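Local coordinates for poly-beta-hydroxybuterate polymerase (PDB 5T6O), which probably acts as an acyltransferase that polymerises hydroxybutyryl units into polyhydroxybutyrate, this chain being the alpha/beta hydrolase-fold catalytic domain of the class I enzyme, at residues L26-L31 with V72-W77; G14-E19 with A376-P381; N8-E13 with K49-D54. The protein carries 1 engineered substitution. All blocks are in the same frame, centred on the assembly; numbering follows the deposited sequence.

Contact 1: residues L26-L31 with V72-W77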
ATOM      1  N   LEU A  26      24.006  34.369   5.167  1.00 22.29           N
ATOM      2  CA  LEU A  26      23.458  35.163   6.261  1.00 23.13           C
ATOM      3  C   LEU A  26      24.088  34.743   7.581  1.00 27.70           C
ATOM      4  O   LEU A  26      24.399  33.571   7.791  1.00 24.74           O
ATOM      5  CB  LEU A  26      21.941  34.999   6.371  1.00 24.26           C
ATOM      6  CG  LEU A  26      21.101  35.171   5.096  1.00 28.26           C
ATOM      7  CD1 LEU A  26      19.600  35.187   5.430  1.00 25.83           C
ATOM      8  CD2 LEU A  26      21.489  36.407   4.348  1.00 39.88           C
ATOM      9  N   GLN A  27      24.266  35.716   8.475  1.00 23.64           N
ATOM     10  CA  GLN A  27      24.655  35.466   9.860  1.00 24.68           C
ATOM     11  C   GLN A  27      23.667  36.207  10.740  1.00 23.35           C
ATOM     12  O   GLN A  27      23.426  37.396  10.525  1.00 27.99           O
ATOM     13  CB  GLN A  27      26.081  35.946  10.178  1.00 25.63           C
ATOM     14  CG  GLN A  27      26.485  35.689  11.638  1.00 26.73           C
ATOM     15  CD  GLN A  27      27.888  36.179  11.969  1.00 31.92           C
ATOM     16  OE1 GLN A  27      28.312  36.172  13.137  1.00 33.14           O
ATOM     17  NE2 GLN A  27      28.615  36.622  10.951  1.00 23.35           N
ATOM     18  N   TYR A  28      23.072  35.513  11.705  1.00 22.61           N
ATOM     19  CA  TYR A  28      22.031  36.141  12.510  1.00 21.96           C
ATOM     20  C   TYR A  28      22.594  36.816  13.756  1.00 23.31           C
ATOM     21  O   TYR A  28      23.606  36.390  14.318  1.00 27.61           O
ATOM     22  CB  TYR A  28      20.965  35.105  12.879  1.00 23.04           C
ATOM     23  CG  TYR A  28      20.214  34.702  11.634  1.00 24.80           C
ATOM     24  CD1 TYR A  28      19.171  35.490  11.143  1.00 26.34           C
ATOM     25  CD2 TYR A  28      20.577  33.567  10.916  1.00 23.71           C
ATOM     26  CE1 TYR A  28      18.485  35.140   9.986  1.00 21.21           C
ATOM     27  CE2 TYR A  28      19.910  33.219   9.735  1.00 24.59           C
ATOM     28  CZ  TYR A  28      18.865  34.004   9.287  1.00 23.26           C
ATOM     29  OH  TYR A  28      18.186  33.649   8.148  1.00 23.97           O
ATOM     30  N   LYS A  29      21.938  37.905  14.157  1.00 24.03           N
ATOM     31  CA  LYS A  29      22.330  38.637  15.359  1.00 27.99           C
ATOM     32  C   LYS A  29      22.113  37.773  16.600  1.00 29.68           C
ATOM     33  O   LYS A  29      21.070  37.122  16.728  1.00 27.18           O
ATOM     34  CB  LYS A  29      21.515  39.928  15.493  1.00 24.52           C
ATOM     35  CG  LYS A  29      21.942  40.844  16.645  1.00 31.57           C
ATOM     36  CD  LYS A  29      21.030  42.058  16.740  1.00 36.08           C
ATOM     37  CE  LYS A  29      21.220  42.813  18.060  1.00 50.32           C
ATOM     38  N   PRO A  30      23.071  37.752  17.531  1.00 31.27           N
ATOM     39  CA  PRO A  30      22.869  37.003  18.776  1.00 30.91           C
ATOM     40  C   PRO A  30      21.656  37.520  19.530  1.00 33.67           C
ATOM     41  O   PRO A  30      21.370  38.716  19.531  1.00 28.36           O
ATOM     42  CB  PRO A  30      24.157  37.262  19.566  1.00 32.69           C
ATOM     43  CG  PRO A  30      25.143  37.742  18.579  1.00 37.43           C
ATOM     44  CD  PRO A  30      24.385  38.416  17.488  1.00 32.85           C
ATOM     45  N   LEU A  31      20.939  36.598  20.168  1.00 31.16           N
ATOM     46  CA  LEU A  31      19.838  36.936  21.061  1.00 35.28           C
ATOM     47  C   LEU A  31      20.144  36.521  22.493  1.00 35.88           C
ATOM     48  O   LEU A  31      19.276  36.639  23.364  1.00 33.81           O
ATOM     49  CB  LEU A  31      18.538  36.283  20.578  1.00 34.63           C
ATOM     50  CG  LEU A  31      18.129  36.712  19.164  1.00 31.31           C
ATOM     51  CD1 LEU A  31      16.966  35.876  18.650  1.00 32.07           C
ATOM     52  CD2 LEU A  31      17.776  38.197  19.165  1.00 33.98           C
ATOM     53  N   VAL A  72      24.216  31.180  14.164  1.00 29.06           N
ATOM     54  CA  VAL A  72      23.616  30.547  12.994  1.00 27.34           C
ATOM     55  C   VAL A  72      24.049  31.293  11.739  1.00 24.23           C
ATOM     56  O   VAL A  72      23.890  32.517  11.650  1.00 24.79           O
ATOM     57  CB  VAL A  72      22.080  30.496  13.097  1.00 25.28           C
ATOM     58  CG1 VAL A  72      21.468  29.936  11.808  1.00 21.13           C
ATOM     59  CG2 VAL A  72      21.644  29.641  14.300  1.00 23.75           C
ATOM     60  N   PHE A  73      24.588  30.551  10.773  1.00 24.80           N
ATOM     61  CA  PHE A  73      24.816  31.012   9.409  1.00 24.84           C
ATOM     62  C   PHE A  73      23.858  30.268   8.491  1.00 25.02           C
ATOM     63  O   PHE A  73      23.425  29.154   8.812  1.00 24.06           O
ATOM     64  CB  PHE A  73      26.248  30.742   8.950  1.00 25.21           C
ATOM     65  CG  PHE A  73      27.304  31.497   9.717  1.00 25.81           C
ATOM     66  CD1 PHE A  73      27.752  32.734   9.267  1.00 25.06           C
ATOM     67  CD2 PHE A  73      27.906  30.932  10.827  1.00 25.18           C
ATOM     68  CE1 PHE A  73      28.762  33.413   9.941  1.00 25.48           C
ATOM     69  CE2 PHE A  73      28.915  31.613  11.521  1.00 29.22           C
ATOM     70  CZ  PHE A  73      29.342  32.857  11.070  1.00 27.49           C
ATOM     71  N   LEU A  74      23.512  30.877   7.359  1.00 25.93           N
ATOM     72  CA  LEU A  74      22.524  30.242   6.493  1.00 25.90           C
ATOM     73  C   LEU A  74      22.793  30.589   5.037  1.00 23.43           C
ATOM     74  O   LEU A  74      23.119  31.731   4.700  1.00 23.47           O
ATOM     75  CB  LEU A  74      21.088  30.644   6.890  1.00 24.81           C
ATOM     76  CG  LEU A  74      19.914  30.131   6.046  1.00 22.13           C
ATOM     77  CD1 LEU A  74      18.688  29.913   6.942  1.00 20.49           C
ATOM     78  CD2 LEU A  74      19.569  31.126   4.913  1.00 21.78           C
ATOM     79  N   VAL A  75      22.623  29.592   4.180  1.00 20.67           N
ATOM     80  CA  VAL A  75      22.773  29.751   2.738  1.00 23.61           C
ATOM     81  C   VAL A  75      21.448  30.226   2.142  1.00 23.91           C
ATOM     82  O   VAL A  75      20.465  29.485   2.137  1.00 22.98           O
ATOM     83  CB  VAL A  75      23.213  28.430   2.100  1.00 20.99           C
ATOM     84  CG1 VAL A  75      23.203  28.539   0.585  1.00 22.66           C
ATOM     85  CG2 VAL A  75      24.581  28.026   2.631  1.00 20.78           C
ATOM     86  N   SER A  76      21.423  31.460   1.621  1.00 21.04           N
ATOM     87  CA  SER A  76      20.276  31.977   0.880  1.00 22.30           C
ATOM     88  C   SER A  76      20.615  31.914  -0.605  1.00 24.80           C
ATOM     89  O   SER A  76      21.442  32.692  -1.089  1.00 22.30           O
ATOM     90  CB  SER A  76      19.940  33.405   1.309  1.00 25.62           C
ATOM     91  OG  SER A  76      18.889  33.926   0.524  1.00 24.74           O
ATOM     92  N   TRP A  77      19.972  30.994  -1.323  1.00 20.25           N
ATOM     93  CA  TRP A  77      20.357  30.712  -2.701  1.00 22.55           C
ATOM     94  C   TRP A  77      19.946  31.838  -3.637  1.00 27.24           C
ATOM     95  O   TRP A  77      18.871  32.432  -3.495  1.00 23.72           O
ATOM     96  CB  TRP A  77      19.695  29.425  -3.183  1.00 24.37           C
ATOM     97  CG  TRP A  77      20.090  28.202  -2.415  1.00 21.56           C
ATOM     98  CD1 TRP A  77      19.442  27.637  -1.357  1.00 24.36           C
ATOM     99  CD2 TRP A  77      21.218  27.383  -2.684  1.00 21.12           C
ATOM    100  NE1 TRP A  77      20.107  26.503  -0.946  1.00 23.84           N
ATOM    101  CE2 TRP A  77      21.203  26.326  -1.750  1.00 22.08           C
ATOM    102  CE3 TRP A  77      22.244  27.440  -3.632  1.00 21.94           C
ATOM    103  CZ2 TRP A  77      22.181  25.331  -1.734  1.00 24.12           C
ATOM    104  CZ3 TRP A  77      23.211  26.443  -3.622  1.00 28.34           C
ATOM    105  CH2 TRP A  77      23.176  25.413  -2.678  1.00 25.79           C
TER
HETATM  106  O   HOH W   1      23.337  33.729  15.271  1.00 26.07           O
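Tyr28 turns the edge of its ring to the neighbouring strand: Val72 O and Leu74 CB both sit near the ring plane at that rim. Its CG stands anti to the carbonyl carbon (chi1 -68°), and from there CD2 meets Val72 CG1 at 3.8 Å while CE2 reaches Leu74 CB at 4.0 Å. Leu26 O meets the Phe73 ring obliquely, and the carbon chain of Gln27 runs beside the ring, pointing the same way, with Gln27 CG 3.6 Å from Phe73 CE1. At the far end of strand 72-77, one face of the Trp77 indole carries Val75 CG1 over its centre, and Tyr92 also meets this ring.

These groups are carried by the antiparallel pairing of strands 23-28 and 72-77, inside the mixed central sheet of the alpha/beta hydrolase fold. Leu26 and Leu74 form a hydrogen-bonded pair: Leu26 N gives a nearly straight bond of 2.8 Å to Leu74 O, whereas the return bond from Leu74 N to Leu26 O is more bent. Next along comes the non-hydrogen-bonded pair Gln27 and Phe73, where Phe73 CA makes a bent CA-H...O contact with Leu26 O, 3.1 Å away. Tyr28 N then donates to Val72 O at 3.1 Å, and beyond it a water takes the Val72 N-H and donates to Tyr28 O.

The two faces of this sheet differ in their cover. Gln27 and Phe73 pack against Ile107 of helix 89-108, while Leu26 and Leu74 lie side by side on the other face, CD1 to CD2 at 4.1 Å, where Tyr50 touches both.

Contact 2: residues G14-E19 with A376-P381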
ATOM      1  N   GLY A  14      19.585  39.856  11.170  1.00 26.13           N
ATOM      2  CA  GLY A  14      20.854  39.333  10.701  1.00 24.87           C
ATOM      3  C   GLY A  14      21.455  40.221   9.631  1.00 28.34           C
ATOM      4  O   GLY A  14      20.944  41.300   9.334  1.00 25.83           O
ATOM      5  N   ALA A  15      22.561  39.746   9.051  1.00 26.61           N
ATOM      6  CA  ALA A  15      23.241  40.462   7.977  1.00 24.38           C
ATOM      7  C   ALA A  15      23.769  39.471   6.952  1.00 28.45           C
ATOM      8  O   ALA A  15      24.166  38.354   7.293  1.00 25.17           O
ATOM      9  CB  ALA A  15      24.405  41.311   8.503  1.00 24.91           C
ATOM     10  N   VAL A  16      23.753  39.882   5.683  1.00 24.59           N
ATOM     11  CA  VAL A  16      24.560  39.197   4.675  1.00 28.66           C
ATOM     12  C   VAL A  16      26.025  39.502   4.954  1.00 29.57           C
ATOM     13  O   VAL A  16      26.413  40.674   5.057  1.00 29.74           O
ATOM     14  CB  VAL A  16      24.176  39.656   3.256  1.00 27.10           C
ATOM     15  CG1 VAL A  16      25.125  39.051   2.200  1.00 24.67           C
ATOM     16  CG2 VAL A  16      22.709  39.349   2.924  1.00 24.70           C
ATOM     17  N   VAL A  17      26.849  38.458   5.075  1.00 23.82           N
ATOM     18  CA  VAL A  17      28.283  38.622   5.311  1.00 28.58           C
ATOM     19  C   VAL A  17      29.128  38.156   4.131  1.00 29.92           C
ATOM     20  O   VAL A  17      30.356  38.331   4.153  1.00 28.58           O
ATOM     21  CB  VAL A  17      28.737  37.927   6.616  1.00 30.86           C
ATOM     22  CG1 VAL A  17      28.113  38.604   7.841  1.00 28.97           C
ATOM     23  CG2 VAL A  17      28.401  36.422   6.621  1.00 25.41           C
ATOM     24  N   PHE A  18      28.516  37.589   3.098  1.00 26.63           N
ATOM     25  CA  PHE A  18      29.249  37.103   1.939  1.00 29.26           C
ATOM     26  C   PHE A  18      28.242  36.879   0.823  1.00 28.23           C
ATOM     27  O   PHE A  18      27.099  36.495   1.080  1.00 28.79           O
ATOM     28  CB  PHE A  18      29.999  35.793   2.240  1.00 24.72           C
ATOM     29  CG  PHE A  18      30.609  35.159   1.012  1.00 25.59           C
ATOM     30  CD1 PHE A  18      31.813  35.619   0.515  1.00 24.66           C
ATOM     31  CD2 PHE A  18      29.962  34.118   0.340  1.00 28.39           C
ATOM     32  CE1 PHE A  18      32.372  35.056  -0.629  1.00 34.10           C
ATOM     33  CE2 PHE A  18      30.525  33.547  -0.819  1.00 24.62           C
ATOM     34  CZ  PHE A  18      31.726  34.018  -1.292  1.00 26.09           C
ATOM     35  N   GLU A  19      28.680  37.082  -0.416  1.00 26.83           N
ATOM     36  CA  GLU A  19      27.808  36.738  -1.531  1.00 27.44           C
ATOM     37  C   GLU A  19      28.652  36.436  -2.756  1.00 28.17           C
ATOM     38  O   GLU A  19      29.709  37.045  -2.975  1.00 29.77           O
ATOM     39  CB  GLU A  19      26.797  37.863  -1.832  1.00 25.40           C
ATOM     40  CG  GLU A  19      27.411  39.127  -2.387  1.00 27.92           C
ATOM     41  CD  GLU A  19      26.436  40.319  -2.406  1.00 34.89           C
ATOM     42  OE1 GLU A  19      25.428  40.293  -1.671  1.00 28.15           O
ATOM     43  OE2 GLU A  19      26.694  41.292  -3.149  1.00 34.92           O
ATOM     44  N   ALA A 376      29.671  42.966   7.127  1.00 27.89           N
ATOM     45  CA  ALA A 376      28.271  43.017   6.723  1.00 31.16           C
ATOM     46  C   ALA A 376      28.101  43.789   5.418  1.00 32.46           C
ATOM     47  O   ALA A 376      28.714  44.842   5.211  1.00 31.94           O
ATOM     48  CB  ALA A 376      27.424  43.653   7.833  1.00 30.48           C
ATOM     49  N   ILE A 377      27.265  43.245   4.539  1.00 28.79           N
ATOM     50  CA  ILE A 377      26.977  43.821   3.229  1.00 27.72           C
ATOM     51  C   ILE A 377      25.638  44.548   3.225  1.00 32.09           C
ATOM     52  O   ILE A 377      25.531  45.670   2.734  1.00 32.77           O
ATOM     53  CB  ILE A 377      27.007  42.706   2.159  1.00 28.23           C
ATOM     54  CG1 ILE A 377      28.430  42.168   1.995  1.00 29.82           C
ATOM     55  CG2 ILE A 377      26.426  43.201   0.839  1.00 32.76           C
ATOM     56  CD1 ILE A 377      28.513  40.897   1.109  1.00 26.36           C
ATOM     57  N   GLU A 378      24.608  43.910   3.770  1.00 29.98           N
ATOM     58  CA  GLU A 378      23.250  44.434   3.814  1.00 27.88           C
ATOM     59  C   GLU A 378      22.479  43.604   4.832  1.00 26.78           C
ATOM     60  O   GLU A 378      22.936  42.519   5.217  1.00 28.40           O
ATOM     61  CB  GLU A 378      22.586  44.356   2.423  1.00 29.27           C
ATOM     62  CG  GLU A 378      22.334  42.906   1.992  1.00 27.76           C
ATOM     63  CD  GLU A 378      21.890  42.764   0.538  1.00 29.78           C
ATOM     64  OE1 GLU A 378      22.019  43.730  -0.230  1.00 33.14           O
ATOM     65  OE2 GLU A 378      21.427  41.668   0.163  1.00 29.09           O
ATOM     66  N   PRO A 379      21.327  44.085   5.310  1.00 26.59           N
ATOM     67  CA  PRO A 379      20.591  43.325   6.337  1.00 25.04           C
ATOM     68  C   PRO A 379      19.983  42.039   5.793  1.00 28.04           C
ATOM     69  O   PRO A 379      19.610  41.942   4.622  1.00 29.14           O
ATOM     70  CB  PRO A 379      19.487  44.295   6.781  1.00 28.11           C
ATOM     71  CG  PRO A 379      19.932  45.670   6.300  1.00 26.78           C
ATOM     72  CD  PRO A 379      20.665  45.367   5.004  1.00 25.40           C
ATOM     73  N   ALA A 380      19.874  41.043   6.672  1.00 25.99           N
ATOM     74  CA  ALA A 380      19.026  39.888   6.387  1.00 26.13           C
ATOM     75  C   ALA A 380      17.603  40.414   6.207  1.00 30.26           C
ATOM     76  O   ALA A 380      17.220  41.401   6.841  1.00 25.88           O
ATOM     77  CB  ALA A 380      19.104  38.873   7.505  1.00 27.64           C
ATOM     78  N   PRO A 381      16.798  39.757   5.357  1.00 27.62           N
ATOM     79  CA  PRO A 381      17.026  38.471   4.695  1.00 26.65           C
ATOM     80  C   PRO A 381      17.878  38.545   3.424  1.00 28.47           C
ATOM     81  O   PRO A 381      18.114  37.500   2.816  1.00 27.47           O
ATOM     82  CB  PRO A 381      15.599  38.005   4.365  1.00 25.31           C
ATOM     83  CG  PRO A 381      14.829  39.286   4.184  1.00 25.93           C
ATOM     84  CD  PRO A 381      15.407  40.225   5.203  1.00 29.99           C
TER
HETATM   85  O   HOH W   2      17.614  41.846   9.544  1.00 28.73           O
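Three backbone bonds, Ala380 N to Gly14 O, Val16 N to Glu378 O and Ile377 N to Val16 O, hold the two segments antiparallel. The first is nearly straight at hydrogen, yet its donor stands 63° out of the Gly14 carbonyl plane. Val16 O also takes a CA-H contact from Ala376, whose CA is 3.4 Å away.

Val16 carries much of the side-chain packing. Its CG2 lies 3.7 Å from Glu378 CG, with the two side chains running alongside each other, while CG1 comes to 4.0 Å from Ile377 CD1. Here the C-terminal part of the chain adds a short, weakly bonded strand, 378-379, at the border of the central alpha/beta hydrolase sheet, next to the N-terminal strand 14-19. Glu19 has its CG in the crowded position between the backbone N and the carbonyl carbon (chi1 68°), and its CG and CD lie against Ile377 CD1.

Glu19 and Glu378 bring like charges near each other, OE1 to OE2 at 4.6 Å. Arg383 forms a salt bridge with each and Gln24 a hydrogen bond with each, which probably offsets the repulsion. Ala380 CB presses against the bare Gly14 backbone, 3.4 Å from Gly14 C. Beside that glycine, water 2 accepts from Gly14 N and donates to Ala380 O.

Contact 3: residues N8-E13 with K49-D54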
ATOM      1  N   ASN A   8       7.029  40.494   7.104  1.00 30.23           N
ATOM      2  CA  ASN A   8       6.361  39.640   8.080  1.00 33.39           C
ATOM      3  C   ASN A   8       6.710  38.162   7.936  1.00 29.55           C
ATOM      4  O   ASN A   8       6.171  37.336   8.682  1.00 32.83           O
ATOM      5  CB  ASN A   8       4.837  39.827   8.010  1.00 37.78           C
ATOM      6  CG  ASN A   8       4.291  39.686   6.599  1.00 39.98           C
ATOM      7  OD1 ASN A   8       4.866  38.996   5.763  1.00 34.19           O
ATOM      8  ND2 ASN A   8       3.166  40.343   6.334  1.00 38.19           N
ATOM      9  N   VAL A   9       7.588  37.804   7.010  1.00 28.14           N
ATOM     10  CA  VAL A   9       8.211  36.492   7.007  1.00 28.03           C
ATOM     11  C   VAL A   9       9.697  36.706   6.777  1.00 29.82           C
ATOM     12  O   VAL A   9      10.113  37.704   6.177  1.00 26.83           O
ATOM     13  CB  VAL A   9       7.607  35.520   5.957  1.00 43.95           C
ATOM     14  CG1 VAL A   9       6.104  35.349   6.174  1.00 46.07           C
ATOM     15  CG2 VAL A   9       7.898  35.966   4.547  1.00 42.73           C
ATOM     16  N   ALA A  10      10.498  35.784   7.306  1.00 26.14           N
ATOM     17  CA  ALA A  10      11.959  35.853   7.220  1.00 25.05           C
ATOM     18  C   ALA A  10      12.491  37.141   7.848  1.00 27.47           C
ATOM     19  O   ALA A  10      13.259  37.885   7.233  1.00 25.65           O
ATOM     20  CB  ALA A  10      12.430  35.711   5.770  1.00 22.51           C
ATOM     21  N   VAL A  11      12.092  37.400   9.095  1.00 24.94           N
ATOM     22  CA  VAL A  11      12.415  38.667   9.745  1.00 26.55           C
ATOM     23  C   VAL A  11      13.401  38.501  10.897  1.00 27.85           C
ATOM     24  O   VAL A  11      13.658  39.468  11.618  1.00 28.62           O
ATOM     25  CB  VAL A  11      11.146  39.399  10.220  1.00 31.01           C
ATOM     26  CG1 VAL A  11      10.283  39.788   9.023  1.00 33.97           C
ATOM     27  CG2 VAL A  11      10.364  38.544  11.221  1.00 27.67           C
ATOM     28  N   THR A  12      13.996  37.324  11.083  1.00 22.56           N
ATOM     29  CA  THR A  12      14.975  37.221  12.163  1.00 25.41           C
ATOM     30  C   THR A  12      16.170  38.116  11.845  1.00 23.16           C
ATOM     31  O   THR A  12      16.632  38.164  10.702  1.00 27.03           O
ATOM     32  CB  THR A  12      15.403  35.772  12.372  1.00 28.77           C
ATOM     33  OG1 THR A  12      14.240  35.003  12.717  1.00 27.05           O
ATOM     34  CG2 THR A  12      16.436  35.655  13.526  1.00 26.74           C
ATOM     35  N   GLU A  13      16.636  38.867  12.846  1.00 22.65           N
ATOM     36  CA  GLU A  13      17.616  39.922  12.591  1.00 25.83           C
ATOM     37  C   GLU A  13      18.976  39.331  12.234  1.00 28.74           C
ATOM     38  O   GLU A  13      19.473  38.427  12.918  1.00 27.05           O
ATOM     39  CB  GLU A  13      17.737  40.844  13.811  1.00 28.38           C
ATOM     40  CG  GLU A  13      18.682  42.037  13.595  1.00 29.97           C
ATOM     41  CD  GLU A  13      18.553  43.124  14.658  1.00 32.45           C
ATOM     42  OE1 GLU A  13      17.733  42.971  15.585  1.00 32.82           O
ATOM     43  OE2 GLU A  13      19.294  44.135  14.565  1.00 34.47           O
ATOM     44  N   LYS A  49      12.522  28.630  -1.492  1.00 21.41           N
ATOM     45  CA  LYS A  49      13.543  29.446  -0.848  1.00 20.59           C
ATOM     46  C   LYS A  49      13.738  29.069   0.616  1.00 21.26           C
ATOM     47  O   LYS A  49      12.961  28.317   1.207  1.00 23.78           O
ATOM     48  CB  LYS A  49      13.185  30.929  -0.976  1.00 20.87           C
ATOM     49  CG  LYS A  49      13.198  31.373  -2.447  1.00 24.15           C
ATOM     50  CD  LYS A  49      12.539  32.726  -2.620  1.00 22.36           C
ATOM     51  CE  LYS A  49      12.548  33.128  -4.097  1.00 24.42           C
ATOM     52  NZ  LYS A  49      11.993  34.507  -4.238  1.00 24.65           N
ATOM     53  N   TYR A  50      14.794  29.639   1.210  1.00 22.71           N
ATOM     54  CA  TYR A  50      15.253  29.166   2.518  1.00 26.43           C
ATOM     55  C   TYR A  50      14.257  29.420   3.639  1.00 26.47           C
ATOM     56  O   TYR A  50      14.312  28.726   4.663  1.00 25.82           O
ATOM     57  CB  TYR A  50      16.581  29.828   2.892  1.00 26.54           C
ATOM     58  CG  TYR A  50      16.474  31.238   3.444  1.00 26.30           C
ATOM     59  CD1 TYR A  50      16.190  31.468   4.797  1.00 25.56           C
ATOM     60  CD2 TYR A  50      16.683  32.339   2.623  1.00 27.15           C
ATOM     61  CE1 TYR A  50      16.088  32.748   5.293  1.00 25.67           C
ATOM     62  CE2 TYR A  50      16.594  33.622   3.116  1.00 27.65           C
ATOM     63  CZ  TYR A  50      16.301  33.818   4.455  1.00 24.67           C
ATOM     64  OH  TYR A  50      16.223  35.099   4.940  1.00 26.26           O
ATOM     65  N   TYR A  51      13.381  30.414   3.491  1.00 25.27           N
ATOM     66  CA  TYR A  51      12.699  30.970   4.651  1.00 23.80           C
ATOM     67  C   TYR A  51      11.580  30.081   5.177  1.00 22.37           C
ATOM     68  O   TYR A  51      10.929  30.458   6.159  1.00 23.96           O
ATOM     69  CB  TYR A  51      12.174  32.373   4.334  1.00 23.10           C
ATOM     70  CG  TYR A  51      11.152  32.468   3.226  1.00 24.57           C
ATOM     71  CD1 TYR A  51       9.795  32.278   3.490  1.00 25.73           C
ATOM     72  CD2 TYR A  51      11.527  32.832   1.937  1.00 21.86           C
ATOM     73  CE1 TYR A  51       8.854  32.387   2.493  1.00 24.61           C
ATOM     74  CE2 TYR A  51      10.575  32.954   0.922  1.00 21.37           C
ATOM     75  CZ  TYR A  51       9.248  32.728   1.210  1.00 25.10           C
ATOM     76  OH  TYR A  51       8.299  32.835   0.220  1.00 27.25           O
ATOM     77  N   ILE A  52      11.361  28.901   4.583  1.00 22.67           N
ATOM     78  CA  ILE A  52      10.600  27.886   5.308  1.00 21.65           C
ATOM     79  C   ILE A  52      11.242  27.634   6.670  1.00 24.50           C
ATOM     80  O   ILE A  52      10.553  27.279   7.633  1.00 25.26           O
ATOM     81  CB  ILE A  52      10.486  26.580   4.478  1.00 25.36           C
ATOM     82  CG1 ILE A  52       9.495  25.600   5.128  1.00 26.65           C
ATOM     83  CG2 ILE A  52      11.860  25.908   4.315  1.00 24.85           C
ATOM     84  CD1 ILE A  52       8.120  26.177   5.364  1.00 24.21           C
ATOM     85  N   LEU A  53      12.553  27.859   6.786  1.00 22.89           N
ATOM     86  CA  LEU A  53      13.277  27.690   8.046  1.00 22.72           C
ATOM     87  C   LEU A  53      13.261  28.936   8.918  1.00 23.61           C
ATOM     88  O   LEU A  53      13.744  28.876  10.050  1.00 23.25           O
ATOM     89  CB  LEU A  53      14.733  27.305   7.773  1.00 24.74           C
ATOM     90  CG  LEU A  53      14.913  26.007   6.986  1.00 28.07           C
ATOM     91  CD1 LEU A  53      16.375  25.719   6.783  1.00 29.62           C
ATOM     92  CD2 LEU A  53      14.232  24.861   7.739  1.00 26.69           C
ATOM     93  N   ASP A  54      12.747  30.058   8.417  1.00 22.87           N
ATOM     94  CA  ASP A  54      12.625  31.295   9.203  1.00 22.44           C
ATOM     95  C   ASP A  54      11.301  31.955   8.825  1.00 27.10           C
ATOM     96  O   ASP A  54      11.246  33.093   8.380  1.00 26.79           O
ATOM     97  CB  ASP A  54      13.807  32.235   8.949  1.00 22.46           C
ATOM     98  CG  ASP A  54      13.721  33.531   9.769  1.00 28.84           C
ATOM     99  OD1 ASP A  54      13.165  33.492  10.880  1.00 26.87           O
ATOM    100  OD2 ASP A  54      14.201  34.588   9.296  1.00 27.14           O
TER
HETATM  101  O   HOH W   3      10.878  35.279  10.805  1.00 27.58           O
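Asp54 receives Thr12 with its carboxylate, tying the loop that leads into strand 14-19 to the 3-10 turn 50-53, which follows strand 40-43 in the alpha/beta hydrolase fold. This is the tight part. Thr12 OG1 donates to Asp54 OD1 at 2.6 Å, arriving on the syn side but 33° out of the carboxylate plane. Thr12 N uses the syn lone pair of Asp54 OD2 in a longer bond of 3.3 Å. Asp54 CG stands anti to its backbone N (chi1 -179°), which carries the carboxylate carbon over toward Thr12. OD1 is also bound by Ser60 OG, while OD2 is served by Thr12 N; both oxygens of this buried residue therefore have partners.

Nearby, Ala10 CB packs 3.6 Å from Tyr51 CB, and Val9 CG2 approaches the Tyr51 ring obliquely. The Tyr51 hydroxyl itself goes to Asp228. Ala10 takes up left-handed helical backbone angles, and its N makes only a weak bond to Asp54 O.

The looser side begins at Val11, which is partly exposed and turns its CB away from the turn. Water 3 mediates there: it accepts from Val11 N at 3.0 Å and probably donates to Asp54 OD1, 2.9 Å away.

In the fold
From the N terminus, the first segment reached is 8-13, which contact 3 joins to 49-54, closing a loop that holds the first four strands. Strand 14-19 follows directly and waits for the C-terminal residues 376-381, so contact 2 closes nearly the whole chain. Segment 26-31 then pairs with 72-77 in contact 1, nested inside the loop of contact 2, whereas contact 3 crosses both others. Probable backbone hydrogen bonds, Gln27 N to Ala15 O and Lys29 N to Glu13 O, join the N-terminal segments. Tyr50 of contact 3 links all three, packing also on Ser76 of contact 1 and Pro381 of contact 2.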